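Local atomic coordinates of proline iminopeptidase-related protein (Thermus thermophilus, PDB entry 2YYS), a protein that is of unknown function but belongs to the S33 peptidase family of alpha/beta hydrolases and may therefore act as a peptidase. Residues 108-113 against 208-213; 8-13 against 85-90; 59-64 against 74-79; 246-251 against 269-274. All coordinates share one frame; numbering follows the deposited sequence.

Overall arrangement
Four contacts sample an alpha/beta hydrolase fold built on a mixed, mostly parallel sheet. Along the chain, contact 3 is nested inside the loop closed by contact 2; contact 1 follows, then contact 4. Contacts 2 and 3 lie about 12 Å apart between centres, share helix 78-91 and are joined by a salt bridge between E12 and R61. Contact 1, on helix 105-115, touches both, V112 packing on L86 and E111 on V78. Contact 4 stands apart, its centre about 29 Å from that of contact 3. Contacts 2 and 4 involve the two outermost strands, 3-9 and 247-250, so that helices are tied to both margins of the sheet.

Contact 1 (108-113 against 208-213); sequences VALEVL and LDYTPY
Y210 reaches from a loop to helix 105-115 and meets E111 and L110, two neighbours on one turn of a helix that packs on the central sheet of the alpha/beta hydrolase fold. The loop, between helix 195-202 and strand 221-226, sends the phenol to the helix with CG anti to the backbone N (chi1 -167°). Its hydroxyl OH donates to OE2 of E111 at 2.5 Å, a short bond that uses the anti lone pair of the carboxylate. OE2 lies at the ring edge, near its plane, while the carboxylate itself is turned steeply, 76° from the ring. A bend at chi2 (-66°) swings the carboxylate of E111 so that OE2 reaches OH of Y210. This acid has a second partner in R114, a salt bridge from OE2 to NE, which probably favours the charged form within a buried setting. Y213 puts its CB over one face of the Y210 ring, toward the rim. The loop is shaped by an Asx turn, N of T211 to OD1 of D209; OG1 of T211 donates to the same oxygen. On the far side of the phenol from E111, CE2 of Y210 rests 3.8 Å from CB of L110.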
loop_
_atom_site.group_PDB
_atom_site.type_symbol
_atom_site.label_atom_id
_atom_site.label_comp_id
_atom_site.label_asym_id
_atom_site.label_seq_id
_atom_site.Cartn_x
_atom_site.Cartn_y
_atom_site.Cartn_z
ATOM N N VAL A 108 -0.362 -7.359 1.491
ATOM C CA VAL A 108 -0.947 -8.042 0.358
ATOM C C VAL A 108 0.160 -8.409 -0.630
ATOM O O VAL A 108 0.199 -9.527 -1.109
ATOM C CB VAL A 108 -2.045 -7.202 -0.344
ATOM C CG1 VAL A 108 -2.635 -7.966 -1.514
ATOM C CG2 VAL A 108 -3.153 -6.814 0.652
ATOM N N ALA A 109 1.062 -7.477 -0.917
ATOM C CA ALA A 109 2.163 -7.724 -1.853
ATOM C C ALA A 109 3.091 -8.859 -1.397
ATOM O O ALA A 109 3.480 -9.700 -2.189
ATOM C CB ALA A 109 2.970 -6.462 -2.049
ATOM N N LEU A 110 3.436 -8.865 -0.117
ATOM C CA LEU A 110 4.293 -9.905 0.442
ATOM C C LEU A 110 3.619 -11.272 0.410
ATOM O O LEU A 110 4.265 -12.264 0.114
ATOM C CB LEU A 110 4.717 -9.546 1.866
ATOM C CG LEU A 110 5.649 -8.335 1.873
ATOM C CD1 LEU A 110 5.640 -7.643 3.217
ATOM C CD2 LEU A 110 7.057 -8.750 1.487
ATOM N N GLU A 111 2.318 -11.319 0.678
ATOM C CA GLU A 111 1.569 -12.563 0.551
ATOM C C GLU A 111 1.434 -13.019 -0.904
ATOM O O GLU A 111 1.486 -14.217 -1.173
ATOM C CB GLU A 111 0.195 -12.447 1.202
ATOM C CG GLU A 111 0.253 -12.633 2.701
ATOM C CD GLU A 111 0.657 -14.048 3.069
ATOM O OE1 GLU A 111 -0.169 -14.971 2.861
ATOM O OE2 GLU A 111 1.813 -14.234 3.519
ATOM N N VAL A 112 1.276 -12.079 -1.834
ATOM C CA VAL A 112 1.277 -12.422 -3.260
ATOM C C VAL A 112 2.633 -13.029 -3.645
ATOM O O VAL A 112 2.686 -14.068 -4.285
ATOM C CB VAL A 112 0.958 -11.207 -4.152
ATOM C CG1 VAL A 112 1.314 -11.485 -5.606
ATOM C CG2 VAL A 112 -0.507 -10.827 -4.046
ATOM N N LEU A 113 3.726 -12.384 -3.258
ATOM C CA LEU A 113 5.062 -12.930 -3.525
ATOM C C LEU A 113 5.257 -14.322 -2.925
ATOM O O LEU A 113 5.781 -15.216 -3.575
ATOM C CB LEU A 113 6.145 -12.003 -2.990
ATOM C CG LEU A 113 6.419 -10.734 -3.788
ATOM C CD1 LEU A 113 7.191 -9.755 -2.915
ATOM C CD2 LEU A 113 7.182 -11.038 -5.046
ATOM N N LEU A 208 -3.039 -7.936 13.914
ATOM C CA LEU A 208 -2.165 -8.566 12.930
ATOM C C LEU A 208 -0.745 -8.012 12.996
ATOM O O LEU A 208 -0.510 -6.842 12.707
ATOM C CB LEU A 208 -2.711 -8.415 11.507
ATOM C CG LEU A 208 -1.772 -8.935 10.408
ATOM C CD1 LEU A 208 -1.528 -10.454 10.536
ATOM C CD2 LEU A 208 -2.320 -8.585 9.035
ATOM N N ASP A 209 0.189 -8.867 13.383
ATOM C CA ASP A 209 1.603 -8.591 13.231
ATOM C C ASP A 209 2.197 -9.569 12.228
ATOM O O ASP A 209 2.504 -10.704 12.563
ATOM C CB ASP A 209 2.322 -8.705 14.574
ATOM C CG ASP A 209 3.802 -8.422 14.466
ATOM O OD1 ASP A 209 4.229 -7.830 13.451
ATOM O OD2 ASP A 209 4.612 -8.751 15.355
ATOM N N TYR A 210 2.368 -9.103 10.995
ATOM C CA TYR A 210 2.939 -9.894 9.913
ATOM C C TYR A 210 4.462 -10.118 10.035
ATOM O O TYR A 210 5.044 -10.909 9.278
ATOM C CB TYR A 210 2.608 -9.216 8.565
ATOM C CG TYR A 210 2.861 -10.082 7.363
ATOM C CD1 TYR A 210 2.037 -11.166 7.082
ATOM C CD2 TYR A 210 3.944 -9.847 6.525
ATOM C CE1 TYR A 210 2.270 -11.986 5.978
ATOM C CE2 TYR A 210 4.194 -10.662 5.431
ATOM C CZ TYR A 210 3.347 -11.728 5.158
ATOM O OH TYR A 210 3.585 -12.538 4.073
ATOM N N THR A 211 5.107 -9.420 10.971
ATOM C CA THR A 211 6.565 -9.483 11.130
ATOM C C THR A 211 7.196 -10.881 11.061
ATOM O O THR A 211 8.196 -11.048 10.357
ATOM C CB THR A 211 7.005 -8.822 12.443
ATOM O OG1 THR A 211 6.521 -7.478 12.506
ATOM C CG2 THR A 211 8.518 -8.682 12.506
ATOM N N PRO A 212 6.673 -11.871 11.785
ATOM C CA PRO A 212 7.328 -13.196 11.817
ATOM C C PRO A 212 7.367 -13.907 10.463
ATOM O O PRO A 212 8.177 -14.801 10.276
ATOM C CB PRO A 212 6.483 -14.007 12.819
ATOM C CG PRO A 212 5.653 -13.019 13.551
ATOM C CD PRO A 212 5.453 -11.852 12.612
ATOM N N TYR A 213 6.508 -13.501 9.535
ATOM C CA TYR A 213 6.426 -14.126 8.221
ATOM C C TYR A 213 7.420 -13.513 7.236
ATOM O O TYR A 213 7.606 -14.032 6.139
ATOM C CB TYR A 213 4.974 -14.085 7.716
ATOM C CG TYR A 213 4.012 -14.626 8.770
ATOM C CD1 TYR A 213 4.061 -15.966 9.163
ATOM C CD2 TYR A 213 3.093 -13.793 9.414
ATOM C CE1 TYR A 213 3.197 -16.473 10.159
ATOM C CE2 TYR A 213 2.224 -14.289 10.410
ATOM C CZ TYR A 213 2.287 -15.633 10.775
ATOM O OH TYR A 213 1.446 -16.140 11.754
#

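Contact 2 (8-13 against 85-90); sequences VPVGEA and TLLLAE
V10 sets its two methyl branches against successive residues of helix 78-91, seated in the notch between the stems of L87 and L88. On the L87 side, CG1 of V10 sits beside CB of L87 at 4.0 Å, whereas on the L88 side CG2 of V10 presses on the helix backbone, 3.9 Å from N of L88. L87 answers with a bump of its own: its CD1 comes over the start of the turn and lies 3.4 Å from the carbonyl O of V10. A second fit lies further back along the strand, where V8 and L88 meet at about a right angle, CG1 of V8 being 3.7 Å from CD1 of L88. A chi1 of 177° swings the L88 branch away from its own backbone N and directs the isobutyl group toward the sheet, where it also packs on V17, V56, F58 and F29. In the alpha/beta hydrolase fold this is a helix packed on one face of the central sheet, here close to its margin: 3-9 is an outermost strand and runs antiparallel to 14-20. The turn joining those two strands is closed by a backbone bond from N of V10 to O of A13, 2.9 Å long.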
loop_
_atom_site.group_PDB
_atom_site.type_symbol
_atom_site.label_atom_id
_atom_site.label_comp_id
_atom_site.label_asym_id
_atom_site.label_seq_id
_atom_site.Cartn_x
_atom_site.Cartn_y
_atom_site.Cartn_z
ATOM N N VAL A 8 -13.728 -5.011 -13.886
ATOM C CA VAL A 8 -13.308 -6.359 -14.232
ATOM C C VAL A 8 -13.852 -7.333 -13.187
ATOM O O VAL A 8 -13.466 -7.249 -12.022
ATOM C CB VAL A 8 -11.777 -6.455 -14.259
ATOM C CG1 VAL A 8 -11.341 -7.868 -14.541
ATOM C CG2 VAL A 8 -11.200 -5.490 -15.295
ATOM N N PRO A 9 -14.739 -8.249 -13.597
ATOM C CA PRO A 9 -15.192 -9.325 -12.711
ATOM C C PRO A 9 -14.055 -10.255 -12.308
ATOM O O PRO A 9 -13.265 -10.678 -13.148
ATOM C CB PRO A 9 -16.228 -10.089 -13.558
ATOM C CG PRO A 9 -16.636 -9.128 -14.638
ATOM C CD PRO A 9 -15.396 -8.322 -14.918
ATOM N N VAL A 10 -14.001 -10.558 -11.021
ATOM C CA VAL A 10 -12.966 -11.391 -10.435
ATOM C C VAL A 10 -13.582 -12.606 -9.687
ATOM O O VAL A 10 -12.862 -13.394 -9.093
ATOM C CB VAL A 10 -12.035 -10.477 -9.562
ATOM C CG1 VAL A 10 -11.527 -11.137 -8.315
ATOM C CG2 VAL A 10 -10.867 -9.965 -10.400
ATOM N N GLY A 11 -14.901 -12.795 -9.790
ATOM C CA GLY A 11 -15.596 -13.889 -9.123
ATOM C C GLY A 11 -16.477 -13.398 -7.990
ATOM O O GLY A 11 -17.688 -13.236 -8.146
ATOM N N GLU A 12 -15.870 -13.151 -6.838
ATOM C CA GLU A 12 -16.611 -12.630 -5.694
ATOM C C GLU A 12 -16.859 -11.117 -5.780
ATOM O O GLU A 12 -17.700 -10.594 -5.046
ATOM C CB GLU A 12 -15.874 -12.938 -4.389
ATOM C CG GLU A 12 -15.526 -14.406 -4.170
ATOM C CD GLU A 12 -15.320 -14.750 -2.697
ATOM O OE1 GLU A 12 -14.317 -14.300 -2.093
ATOM O OE2 GLU A 12 -16.173 -15.469 -2.134
ATOM N N ALA A 13 -16.138 -10.421 -6.662
ATOM C CA ALA A 13 -16.166 -8.954 -6.715
ATOM C C ALA A 13 -15.952 -8.427 -8.127
ATOM O O ALA A 13 -15.448 -9.147 -8.976
ATOM C CB ALA A 13 -15.083 -8.391 -5.802
ATOM N N THR A 85 -5.747 -10.388 -6.683
ATOM C CA THR A 85 -4.676 -9.820 -7.481
ATOM C C THR A 85 -4.329 -10.790 -8.614
ATOM O O THR A 85 -4.190 -10.387 -9.763
ATOM C CB THR A 85 -3.454 -9.511 -6.606
ATOM O OG1 THR A 85 -3.839 -8.641 -5.532
ATOM C CG2 THR A 85 -2.416 -8.723 -7.386
ATOM N N LEU A 86 -4.204 -12.069 -8.282
ATOM C CA LEU A 86 -3.895 -13.093 -9.280
ATOM C C LEU A 86 -5.041 -13.293 -10.254
ATOM O O LEU A 86 -4.804 -13.429 -11.442
ATOM C CB LEU A 86 -3.556 -14.429 -8.622
ATOM C CG LEU A 86 -2.076 -14.642 -8.335
ATOM C CD1 LEU A 86 -1.270 -14.728 -9.627
ATOM C CD2 LEU A 86 -1.520 -13.532 -7.401
ATOM N N LEU A 87 -6.276 -13.302 -9.757
ATOM C CA LEU A 87 -7.438 -13.445 -10.638
ATOM C C LEU A 87 -7.528 -12.264 -11.605
ATOM O O LEU A 87 -7.851 -12.428 -12.780
ATOM C CB LEU A 87 -8.723 -13.607 -9.820
ATOM C CG LEU A 87 -8.821 -14.934 -9.052
ATOM C CD1 LEU A 87 -9.975 -14.927 -8.072
ATOM C CD2 LEU A 87 -8.975 -16.142 -10.007
ATOM N N LEU A 88 -7.187 -11.073 -11.127
ATOM C CA LEU A 88 -7.197 -9.898 -11.984
ATOM C C LEU A 88 -6.139 -10.061 -13.080
ATOM O O LEU A 88 -6.401 -9.797 -14.251
ATOM C CB LEU A 88 -6.951 -8.619 -11.171
ATOM C CG LEU A 88 -6.856 -7.313 -11.974
ATOM C CD1 LEU A 88 -8.099 -7.102 -12.827
ATOM C CD2 LEU A 88 -6.626 -6.109 -11.059
ATOM N N ALA A 89 -4.939 -10.490 -12.689
ATOM C CA ALA A 89 -3.850 -10.695 -13.651
ATOM C C ALA A 89 -4.261 -11.681 -14.749
ATOM O O ALA A 89 -3.988 -11.463 -15.930
ATOM C CB ALA A 89 -2.589 -11.185 -12.944
ATOM N N GLU A 90 -4.946 -12.747 -14.353
ATOM C CA GLU A 90 -5.376 -13.772 -15.298
ATOM C C GLU A 90 -6.486 -13.244 -16.201
ATOM O O GLU A 90 -6.499 -13.542 -17.385
ATOM C CB GLU A 90 -5.778 -15.056 -14.566
ATOM C CG GLU A 90 -4.544 -15.808 -14.051
ATOM C CD GLU A 90 -4.831 -16.866 -12.989
ATOM O OE1 GLU A 90 -6.030 -17.161 -12.732
ATOM O OE2 GLU A 90 -3.843 -17.408 -12.417
#

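Contact 3 (59-64 against 74-79); sequences DQRGSG and RLFTVD
R61 reaches out of its turn past the rim of F76 and places its guanidinium beside the backbone of L75. NH2 of R61 donates to the carbonyl O of L75 at 2.8 Å; the bond arrives in the carbonyl plane, on a lone pair, yet is bent at the hydrogen (132°), and the oxygen also stands 32° out of the guanidinium plane. A kink at chi3 (49°) directs NE and the guanidinium toward that oxygen. CD of R61 lies 3.2 Å from the same O of L75. CB of L75 lies alongside, 3.7 Å from NH2 of R61. F76 points its edge, not its face, at the turn: CE1 lies 3.5 Å from O of R61, near the ring plane. That carbonyl of R61 also receives OG of S63 at 2.9 Å, from above its plane. The turn itself, Q60 to S63, is a type II beta turn with G62, of positive phi, at its third position. It follows strand 54-58 of the alpha/beta hydrolase sheet, and the other segment leads into helix 78-91, for which T77 is the N-cap. The guanidinium of R61 is shared further, NE pairing with D84 of that helix and NH2 with E12 of the turn between the first two strands, so this buried cation is probably balanced by two carboxylates. F76 packs against P196, A199 and F200 of helix 195-202.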
loop_
_atom_site.group_PDB
_atom_site.type_symbol
_atom_site.label_atom_id
_atom_site.label_comp_id
_atom_site.label_asym_id
_atom_site.label_seq_id
_atom_site.Cartn_x
_atom_site.Cartn_y
_atom_site.Cartn_z
ATOM N N ASP A 59 -8.707 -0.543 -7.602
ATOM C CA ASP A 59 -9.263 -0.427 -6.284
ATOM C C ASP A 59 -9.687 -1.825 -5.857
ATOM O O ASP A 59 -10.333 -2.550 -6.612
ATOM C CB ASP A 59 -10.467 0.511 -6.267
ATOM C CG ASP A 59 -10.101 1.950 -6.508
ATOM O OD1 ASP A 59 -8.908 2.258 -6.746
ATOM O OD2 ASP A 59 -10.967 2.854 -6.482
ATOM N N GLN A 60 -9.348 -2.173 -4.628
ATOM C CA GLN A 60 -9.571 -3.493 -4.089
ATOM C C GLN A 60 -11.063 -3.733 -3.872
ATOM O O GLN A 60 -11.896 -2.815 -3.982
ATOM C CB GLN A 60 -8.756 -3.687 -2.803
ATOM C CG GLN A 60 -7.249 -3.867 -3.080
ATOM C CD GLN A 60 -6.348 -3.312 -1.979
ATOM O OE1 GLN A 60 -6.704 -3.363 -0.803
ATOM N NE2 GLN A 60 -5.186 -2.778 -2.360
ATOM N N ARG A 61 -11.384 -4.991 -3.615
ATOM C CA ARG A 61 -12.756 -5.446 -3.574
ATOM C C ARG A 61 -13.554 -4.589 -2.601
ATOM O O ARG A 61 -13.101 -4.305 -1.492
ATOM C CB ARG A 61 -12.825 -6.927 -3.202
ATOM C CG ARG A 61 -12.235 -7.274 -1.836
ATOM C CD ARG A 61 -12.663 -8.623 -1.319
ATOM N NE ARG A 61 -12.484 -9.657 -2.330
ATOM C CZ ARG A 61 -13.053 -10.863 -2.310
ATOM N NH1 ARG A 61 -12.808 -11.727 -3.290
ATOM N NH2 ARG A 61 -13.849 -11.222 -1.310
ATOM N N GLY A 62 -14.705 -4.115 -3.067
ATOM C CA GLY A 62 -15.606 -3.315 -2.262
ATOM C C GLY A 62 -15.129 -1.920 -1.918
ATOM O O GLY A 62 -15.858 -1.158 -1.289
ATOM N N SER A 63 -13.926 -1.568 -2.350
ATOM C CA SER A 63 -13.268 -0.353 -1.896
ATOM C C SER A 63 -13.241 0.720 -2.972
ATOM O O SER A 63 -13.111 0.416 -4.164
ATOM C CB SER A 63 -11.829 -0.655 -1.457
ATOM O OG SER A 63 -11.767 -1.829 -0.662
ATOM N N GLY A 64 -13.323 1.976 -2.540
ATOM C CA GLY A 64 -13.183 3.105 -3.439
ATOM C C GLY A 64 -14.198 3.014 -4.560
ATOM O O GLY A 64 -15.390 2.924 -4.299
ATOM N N ARG A 74 -16.885 -11.728 5.939
ATOM C CA ARG A 74 -15.997 -12.819 5.545
ATOM C C ARG A 74 -15.380 -12.619 4.166
ATOM O O ARG A 74 -14.456 -13.322 3.794
ATOM C CB ARG A 74 -16.768 -14.144 5.547
ATOM C CG ARG A 74 -17.333 -14.531 6.914
ATOM C CD ARG A 74 -18.248 -15.741 6.863
ATOM N NE ARG A 74 -19.372 -15.501 5.955
ATOM C CZ ARG A 74 -20.201 -16.435 5.493
ATOM N NH1 ARG A 74 -20.070 -17.711 5.856
ATOM N NH2 ARG A 74 -21.178 -16.085 4.663
ATOM N N LEU A 75 -15.911 -11.672 3.402
ATOM C CA LEU A 75 -15.350 -11.329 2.105
ATOM C C LEU A 75 -14.054 -10.540 2.235
ATOM O O LEU A 75 -13.301 -10.449 1.277
ATOM C CB LEU A 75 -16.361 -10.521 1.288
ATOM C CG LEU A 75 -17.666 -11.257 0.964
ATOM C CD1 LEU A 75 -18.710 -10.271 0.436
ATOM C CD2 LEU A 75 -17.427 -12.404 -0.019
ATOM N N PHE A 76 -13.795 -9.997 3.424
ATOM C CA PHE A 76 -12.708 -9.054 3.632
ATOM C C PHE A 76 -11.575 -9.664 4.439
ATOM O O PHE A 76 -11.534 -9.553 5.664
ATOM C CB PHE A 76 -13.270 -7.801 4.285
ATOM C CG PHE A 76 -14.182 -7.044 3.382
ATOM C CD1 PHE A 76 -13.666 -6.385 2.269
ATOM C CD2 PHE A 76 -15.552 -7.032 3.599
ATOM C CE1 PHE A 76 -14.488 -5.706 1.405
ATOM C CE2 PHE A 76 -16.398 -6.336 2.738
ATOM C CZ PHE A 76 -15.871 -5.675 1.635
ATOM N N THR A 77 -10.672 -10.337 3.723
ATOM C CA THR A 77 -9.495 -10.962 4.316
ATOM C C THR A 77 -8.285 -10.660 3.457
ATOM O O THR A 77 -8.410 -10.309 2.286
ATOM C CB THR A 77 -9.649 -12.494 4.409
ATOM O OG1 THR A 77 -9.799 -13.045 3.095
ATOM C CG2 THR A 77 -10.935 -12.922 5.181
ATOM N N VAL A 78 -7.110 -10.805 4.051
ATOM C CA VAL A 78 -5.853 -10.704 3.318
ATOM C C VAL A 78 -5.810 -11.716 2.173
ATOM O O VAL A 78 -5.442 -11.367 1.056
ATOM C CB VAL A 78 -4.644 -10.896 4.269
ATOM C CG1 VAL A 78 -3.338 -11.035 3.493
ATOM C CG2 VAL A 78 -4.541 -9.726 5.191
ATOM N N ASP A 79 -6.198 -12.962 2.453
ATOM C CA ASP A 79 -6.225 -14.019 1.440
ATOM C C ASP A 79 -7.046 -13.614 0.217
ATOM O O ASP A 79 -6.634 -13.840 -0.904
ATOM C CB ASP A 79 -6.795 -15.331 2.020
ATOM C CG ASP A 79 -5.832 -16.033 2.997
ATOM O OD1 ASP A 79 -4.649 -15.639 3.118
ATOM O OD2 ASP A 79 -6.188 -17.007 3.692
#

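Contact 4 (246-251 against 269-274); sequences PIRVLP and FKEALA
R248 and E271 form a salt bridge between strand 247-250, an outermost strand of the alpha/beta hydrolase sheet, and helix 262-274, near the C-terminal end of the fold. The main bond runs from NE of R248 to OE1 of E271 at 2.9 Å and is fairly straight, 159° at the hydrogen. OE1 lies at the guanidinium edge, near its plane; a second, weak bond joins NH2 of R248 to OE2 of E271 at 3.4 Å. The pairing is not coplanar: the two groups are tilted 59° from each other, and NE meets OE1 from above the carboxylate plane. E271 reaches across from the helix as an extended chain, its chi1 of 171° carrying CG to the side opposite its own N. R248 instead bends at chi2 and crosses the glutamate at about a right angle. Y222 of strand 221-226 touches both side chains of the pair and also A272, linking the bridge to the neighbouring strand. R248 is fixed there by backbone bonds to V223 and V225, while F269, A272 and L273 touch I123 of strand 119-125. The remaining terminal nitrogen of the arginine turns back to its own strand, where NH1 of R248 donates to O of I247 at 2.9 Å from above the carbonyl plane.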
loop_
_atom_site.group_PDB
_atom_site.type_symbol
_atom_site.label_atom_id
_atom_site.label_comp_id
_atom_site.label_asym_id
_atom_site.label_seq_id
_atom_site.Cartn_x
_atom_site.Cartn_y
_atom_site.Cartn_z
ATOM N N PRO A 246 17.124 -3.645 0.278
ATOM C CA PRO A 246 17.574 -2.265 0.439
ATOM C C PRO A 246 16.422 -1.360 0.899
ATOM O O PRO A 246 15.254 -1.548 0.528
ATOM C CB PRO A 246 18.066 -1.886 -0.956
ATOM C CG PRO A 246 18.384 -3.207 -1.617
ATOM C CD PRO A 246 17.408 -4.180 -1.065
ATOM N N ILE A 247 16.763 -0.410 1.754
ATOM C CA ILE A 247 15.818 0.580 2.238
ATOM C C ILE A 247 16.376 1.963 1.944
ATOM O O ILE A 247 17.574 2.191 2.090
ATOM C CB ILE A 247 15.530 0.406 3.752
ATOM C CG1 ILE A 247 14.459 1.403 4.190
ATOM C CG2 ILE A 247 16.834 0.509 4.616
ATOM C CD1 ILE A 247 13.871 1.127 5.544
ATOM N N ARG A 248 15.499 2.862 1.503
ATOM C CA ARG A 248 15.817 4.271 1.335
ATOM C C ARG A 248 14.831 5.056 2.180
ATOM O O ARG A 248 13.619 4.918 2.020
ATOM C CB ARG A 248 15.690 4.696 -0.128
ATOM C CG ARG A 248 16.622 3.957 -1.094
ATOM C CD ARG A 248 18.101 4.240 -0.871
ATOM N NE ARG A 248 18.956 3.394 -1.714
ATOM C CZ ARG A 248 19.607 2.291 -1.318
ATOM N NH1 ARG A 248 19.513 1.828 -0.073
ATOM N NH2 ARG A 248 20.354 1.631 -2.197
ATOM N N VAL A 249 15.372 5.865 3.082
ATOM C CA VAL A 249 14.614 6.691 4.010
ATOM C C VAL A 249 14.755 8.153 3.563
ATOM O O VAL A 249 15.847 8.697 3.576
ATOM C CB VAL A 249 15.147 6.513 5.450
ATOM C CG1 VAL A 249 14.282 7.249 6.446
ATOM C CG2 VAL A 249 15.215 5.021 5.818
ATOM N N LEU A 250 13.657 8.775 3.147
ATOM C CA LEU A 250 13.704 10.128 2.602
ATOM C C LEU A 250 13.540 11.123 3.735
ATOM O O LEU A 250 12.536 11.087 4.436
ATOM C CB LEU A 250 12.599 10.354 1.560
ATOM C CG LEU A 250 12.490 9.342 0.412
ATOM C CD1 LEU A 250 11.574 9.855 -0.694
ATOM C CD2 LEU A 250 13.853 8.995 -0.150
ATOM N N PRO A 251 14.513 12.019 3.914
ATOM C CA PRO A 251 14.399 13.063 4.944
ATOM C C PRO A 251 13.155 13.908 4.735
ATOM O O PRO A 251 12.745 14.132 3.586
ATOM C CB PRO A 251 15.651 13.940 4.736
ATOM C CG PRO A 251 16.573 13.175 3.851
ATOM C CD PRO A 251 15.772 12.110 3.147
ATOM N N PHE A 269 12.954 6.179 -6.268
ATOM C CA PHE A 269 11.990 5.321 -6.954
ATOM C C PHE A 269 12.583 4.791 -8.258
ATOM O O PHE A 269 12.435 3.605 -8.565
ATOM C CB PHE A 269 10.678 6.069 -7.200
ATOM C CG PHE A 269 9.529 5.187 -7.603
ATOM C CD1 PHE A 269 9.193 4.065 -6.862
ATOM C CD2 PHE A 269 8.771 5.490 -8.725
ATOM C CE1 PHE A 269 8.131 3.263 -7.230
ATOM C CE2 PHE A 269 7.705 4.682 -9.100
ATOM C CZ PHE A 269 7.383 3.574 -8.346
ATOM N N LYS A 270 13.281 5.660 -8.995
ATOM C CA LYS A 270 13.948 5.259 -10.232
ATOM C C LYS A 270 15.019 4.210 -9.969
ATOM O O LYS A 270 15.186 3.286 -10.751
ATOM C CB LYS A 270 14.566 6.463 -10.949
ATOM C CG LYS A 270 13.551 7.316 -11.726
ATOM C CD LYS A 270 14.235 8.498 -12.423
ATOM C CE LYS A 270 13.690 8.735 -13.824
ATOM N NZ LYS A 270 14.247 9.997 -14.413
ATOM N N GLU A 271 15.742 4.352 -8.870
ATOM C CA GLU A 271 16.718 3.349 -8.471
ATOM C C GLU A 271 16.005 2.014 -8.177
ATOM O O GLU A 271 16.440 0.966 -8.637
ATOM C CB GLU A 271 17.513 3.851 -7.251
ATOM C CG GLU A 271 18.427 2.821 -6.604
ATOM C CD GLU A 271 19.184 3.361 -5.395
ATOM O OE1 GLU A 271 18.580 4.067 -4.547
ATOM O OE2 GLU A 271 20.396 3.066 -5.283
ATOM N N ALA A 272 14.905 2.066 -7.424
ATOM C CA ALA A 272 14.131 0.864 -7.084
ATOM C C ALA A 272 13.605 0.145 -8.339
ATOM O O ALA A 272 13.686 -1.074 -8.438
ATOM C CB ALA A 272 12.968 1.220 -6.155
ATOM N N LEU A 273 13.067 0.910 -9.287
ATOM C CA LEU A 273 12.546 0.338 -10.525
ATOM C C LEU A 273 13.643 -0.351 -11.329
ATOM O O LEU A 273 13.436 -1.438 -11.837
ATOM C CB LEU A 273 11.899 1.403 -11.399
ATOM C CG LEU A 273 10.584 1.979 -10.898
ATOM C CD1 LEU A 273 10.299 3.248 -11.674
ATOM C CD2 LEU A 273 9.433 0.977 -11.039
ATOM N N ALA A 274 14.795 0.303 -11.453
ATOM C CA ALA A 274 15.939 -0.255 -12.175
ATOM C C ALA A 274 16.415 -1.561 -11.538
ATOM O O ALA A 274 16.789 -2.489 -12.243
ATOM C CB ALA A 274 17.094 0.762 -12.240
#